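Local structure of coproheme decarboxylase (1VDH) at residues A72-L77 with S96-Y101. The protein catalyses the peroxide-dependent, stepwise decarboxylation of Fe-coproporphyrin III (coproheme) to heme b, the last step of coproporphyrin-dependent heme biosynthesis. Residues are numbered along the deposited sequence; the frame is centred on the assembly and turned at random.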
ATOM      1  N   ALA A  72      -3.902   6.585 -14.832  1.00  5.53           N
ATOM      2  CA  ALA A  72      -5.113   6.416 -15.639  1.00  5.46           C
ATOM      3  C   ALA A  72      -4.837   6.961 -17.032  1.00  4.88           C
ATOM      4  O   ALA A  72      -3.954   7.789 -17.196  1.00  5.84           O
ATOM      5  CB  ALA A  72      -6.284   7.174 -15.017  1.00  4.27           C
ATOM      6  N   ASP A  73      -5.612   6.515 -18.018  1.00  5.05           N
ATOM      7  CA  ASP A  73      -5.467   6.976 -19.401  1.00  5.51           C
ATOM      8  C   ASP A  73      -6.707   7.754 -19.833  1.00  6.57           C
ATOM      9  O   ASP A  73      -6.613   8.716 -20.584  1.00  4.54           O
ATOM     10  CB  ASP A  73      -5.261   5.791 -20.346  1.00  5.54           C
ATOM     11  CG  ASP A  73      -3.954   5.081 -20.104  1.00  6.85           C
ATOM     12  OD1 ASP A  73      -3.896   3.849 -20.305  1.00  4.87           O
ATOM     13  OD2 ASP A  73      -2.978   5.757 -19.724  1.00  3.83           O
ATOM     14  N   LEU A  74      -7.871   7.316 -19.365  1.00  7.51           N
ATOM     15  CA  LEU A  74      -9.120   7.983 -19.696  1.00  6.65           C
ATOM     16  C   LEU A  74      -9.960   8.210 -18.448  1.00  8.38           C
ATOM     17  O   LEU A  74     -10.049   7.344 -17.575  1.00  8.81           O
ATOM     18  CB  LEU A  74      -9.925   7.157 -20.713  1.00  8.65           C
ATOM     19  CG  LEU A  74      -9.422   7.049 -22.160  1.00  8.17           C
ATOM     20  CD1 LEU A  74     -10.184   5.943 -22.897  1.00  9.91           C
ATOM     21  CD2 LEU A  74      -9.591   8.382 -22.882  1.00  9.23           C
ATOM     22  N   LEU A  75     -10.515   9.410 -18.343  1.00  7.51           N
ATOM     23  CA  LEU A  75     -11.393   9.759 -17.238  1.00  7.47           C
ATOM     24  C   LEU A  75     -12.780   9.970 -17.820  1.00  8.38           C
ATOM     25  O   LEU A  75     -12.948  10.747 -18.763  1.00  6.39           O
ATOM     26  CB  LEU A  75     -10.961  11.064 -16.557  1.00  7.37           C
ATOM     27  CG  LEU A  75     -12.056  11.740 -15.711  1.00  7.20           C
ATOM     28  CD1 LEU A  75     -12.499  10.819 -14.567  1.00  7.59           C
ATOM     29  CD2 LEU A  75     -11.566  13.076 -15.158  1.00  6.56           C
ATOM     30  N   PHE A  76     -13.756   9.248 -17.280  1.00  7.23           N
ATOM     31  CA  PHE A  76     -15.143   9.394 -17.695  1.00  6.79           C
ATOM     32  C   PHE A  76     -15.820  10.064 -16.510  1.00  7.35           C
ATOM     33  O   PHE A  76     -16.042   9.439 -15.471  1.00  8.03           O
ATOM     34  CB  PHE A  76     -15.781   8.033 -17.987  1.00  6.55           C
ATOM     35  CG  PHE A  76     -15.136   7.299 -19.124  1.00  6.73           C
ATOM     36  CD1 PHE A  76     -14.039   6.471 -18.901  1.00  7.48           C
ATOM     37  CD2 PHE A  76     -15.616   7.441 -20.421  1.00  7.82           C
ATOM     38  CE1 PHE A  76     -13.428   5.792 -19.958  1.00  6.49           C
ATOM     39  CE2 PHE A  76     -15.015   6.768 -21.485  1.00  6.69           C
ATOM     40  CZ  PHE A  76     -13.917   5.941 -21.253  1.00  8.13           C
ATOM     41  N   LEU A  77     -16.070  11.363 -16.646  1.00  7.95           N
ATOM     42  CA  LEU A  77     -16.695  12.149 -15.593  1.00  7.87           C
ATOM     43  C   LEU A  77     -18.174  12.338 -15.892  1.00  8.09           C
ATOM     44  O   LEU A  77     -18.540  12.780 -16.983  1.00  7.66           O
ATOM     45  CB  LEU A  77     -16.005  13.516 -15.475  1.00  5.80           C
ATOM     46  CG  LEU A  77     -16.613  14.541 -14.501  1.00  8.09           C
ATOM     47  CD1 LEU A  77     -16.632  13.985 -13.082  1.00  6.01           C
ATOM     48  CD2 LEU A  77     -15.816  15.844 -14.547  1.00  6.83           C
ATOM     49  N   SER A  96     -19.771  -2.328 -22.288  1.00 10.92           N
ATOM     50  CA  SER A  96     -19.498  -2.012 -23.690  1.00 10.51           C
ATOM     51  C   SER A  96     -18.306  -2.819 -24.205  1.00 10.79           C
ATOM     52  O   SER A  96     -17.440  -3.228 -23.428  1.00 10.86           O
ATOM     53  CB  SER A  96     -19.216  -0.514 -23.860  1.00 10.25           C
ATOM     54  OG  SER A  96     -17.942  -0.165 -23.335  1.00 11.02           O
ATOM     55  N   ALA A  97     -18.262  -3.043 -25.517  1.00 10.76           N
ATOM     56  CA  ALA A  97     -17.163  -3.780 -26.134  1.00 10.48           C
ATOM     57  C   ALA A  97     -15.846  -3.032 -25.927  1.00 11.14           C
ATOM     58  O   ALA A  97     -14.792  -3.647 -25.745  1.00 11.07           O
ATOM     59  CB  ALA A  97     -17.429  -3.978 -27.623  1.00 11.45           C
ATOM     60  N   PHE A  98     -15.914  -1.703 -25.919  1.00 10.57           N
ATOM     61  CA  PHE A  98     -14.721  -0.885 -25.722  1.00 10.70           C
ATOM     62  C   PHE A  98     -14.082  -1.156 -24.357  1.00 11.30           C
ATOM     63  O   PHE A  98     -12.857  -1.199 -24.241  1.00  9.82           O
ATOM     64  CB  PHE A  98     -15.050   0.606 -25.866  1.00 10.14           C
ATOM     65  CG  PHE A  98     -13.852   1.506 -25.697  1.00 12.94           C
ATOM     66  CD1 PHE A  98     -12.753   1.390 -26.545  1.00 11.82           C
ATOM     67  CD2 PHE A  98     -13.808   2.445 -24.671  1.00 10.64           C
ATOM     68  CE1 PHE A  98     -11.625   2.194 -26.373  1.00 13.23           C
ATOM     69  CE2 PHE A  98     -12.683   3.255 -24.490  1.00 12.98           C
ATOM     70  CZ  PHE A  98     -11.589   3.126 -25.343  1.00 11.07           C
ATOM     71  N   ALA A  99     -14.918  -1.366 -23.340  1.00 10.92           N
ATOM     72  CA  ALA A  99     -14.444  -1.639 -21.984  1.00 10.46           C
ATOM     73  C   ALA A  99     -13.663  -2.951 -21.867  1.00 11.97           C
ATOM     74  O   ALA A  99     -13.007  -3.196 -20.854  1.00 10.85           O
ATOM     75  CB  ALA A  99     -15.606  -1.633 -21.009  1.00 11.93           C
ATOM     76  N   ARG A 100     -13.759  -3.811 -22.880  1.00 13.53           N
ATOM     77  CA  ARG A 100     -13.015  -5.069 -22.862  1.00 13.34           C
ATOM     78  C   ARG A 100     -11.524  -4.744 -22.964  1.00 12.19           C
ATOM     79  O   ARG A 100     -10.675  -5.560 -22.614  1.00 11.26           O
ATOM     80  CB  ARG A 100     -13.420  -5.976 -24.031  1.00 17.32           C
ATOM     81  CG  ARG A 100     -14.893  -6.360 -24.070  1.00 22.96           C
ATOM     82  CD  ARG A 100     -15.175  -7.358 -25.194  1.00 27.83           C
ATOM     83  NE  ARG A 100     -16.597  -7.443 -25.537  1.00 33.40           N
ATOM     84  CZ  ARG A 100     -17.561  -7.844 -24.710  1.00 36.48           C
ATOM     85  NH1 ARG A 100     -18.821  -7.882 -25.129  1.00 39.34           N
ATOM     86  NH2 ARG A 100     -17.278  -8.212 -23.468  1.00 37.39           N
ATOM     87  N   TYR A 101     -11.223  -3.539 -23.448  1.00 10.39           N
ATOM     88  CA  TYR A 101      -9.848  -3.077 -23.604  1.00 10.44           C
ATOM     89  C   TYR A 101      -9.470  -2.073 -22.510  1.00 10.31           C
ATOM     90  O   TYR A 101      -8.446  -1.393 -22.606  1.00 10.27           O
ATOM     91  CB  TYR A 101      -9.670  -2.433 -24.984  1.00 12.97           C
ATOM     92  CG  TYR A 101     -10.085  -3.338 -26.121  1.00 13.27           C
ATOM     93  CD1 TYR A 101      -9.164  -4.191 -26.727  1.00 14.49           C
ATOM     94  CD2 TYR A 101     -11.404  -3.357 -26.575  1.00 13.64           C
ATOM     95  CE1 TYR A 101      -9.547  -5.046 -27.759  1.00 16.79           C
ATOM     96  CE2 TYR A 101     -11.796  -4.211 -27.605  1.00 16.06           C
ATOM     97  CZ  TYR A 101     -10.862  -5.051 -28.191  1.00 16.73           C
ATOM     98  OH  TYR A 101     -11.240  -5.898 -29.210  1.00 19.53           O
TER
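Phe98 directs the far edge of its ring at Leu74: methyl CD1 of Leu74 sits in the ring plane, 4.0 Å from Phe98 CZ and equally close to its CE2, so the methyl meets a ring bond and not a face. Phe76 approaches the same edge more loosely, its CZ 4.4 Å from Phe98 CE2; each of these two atoms lies near the plane of the other ring, so the rings touch at their edges, in a loose apolar contact. The CA-CB bond of Phe98 already points toward the strand, and chi1 of -179° carries the ring on, with CG trans to the backbone N. Leu74 CA and Ala99 CA, the nearest such pair, are 11.2 Å apart, and the contacts are all between side chains. Strand 74-80 belongs to the antiparallel, curled sheet of the chlorite dismutase-type fold, and Leu74 and Phe76, two residues apart, face the same side of it. Asp73 and Leu74 form a classic beta bulge opposite Arg22, at the start of the strand. Phe98 lies in a short 3-10 segment; Ser96 OG accepts from Ala99 N at 3.3 Å, an ST motif that overlaps this segment. Trp29 meets the Phe98 ring edge-to-face, and Leu44 of helix 34-56 and Leu247 also touch Phe98.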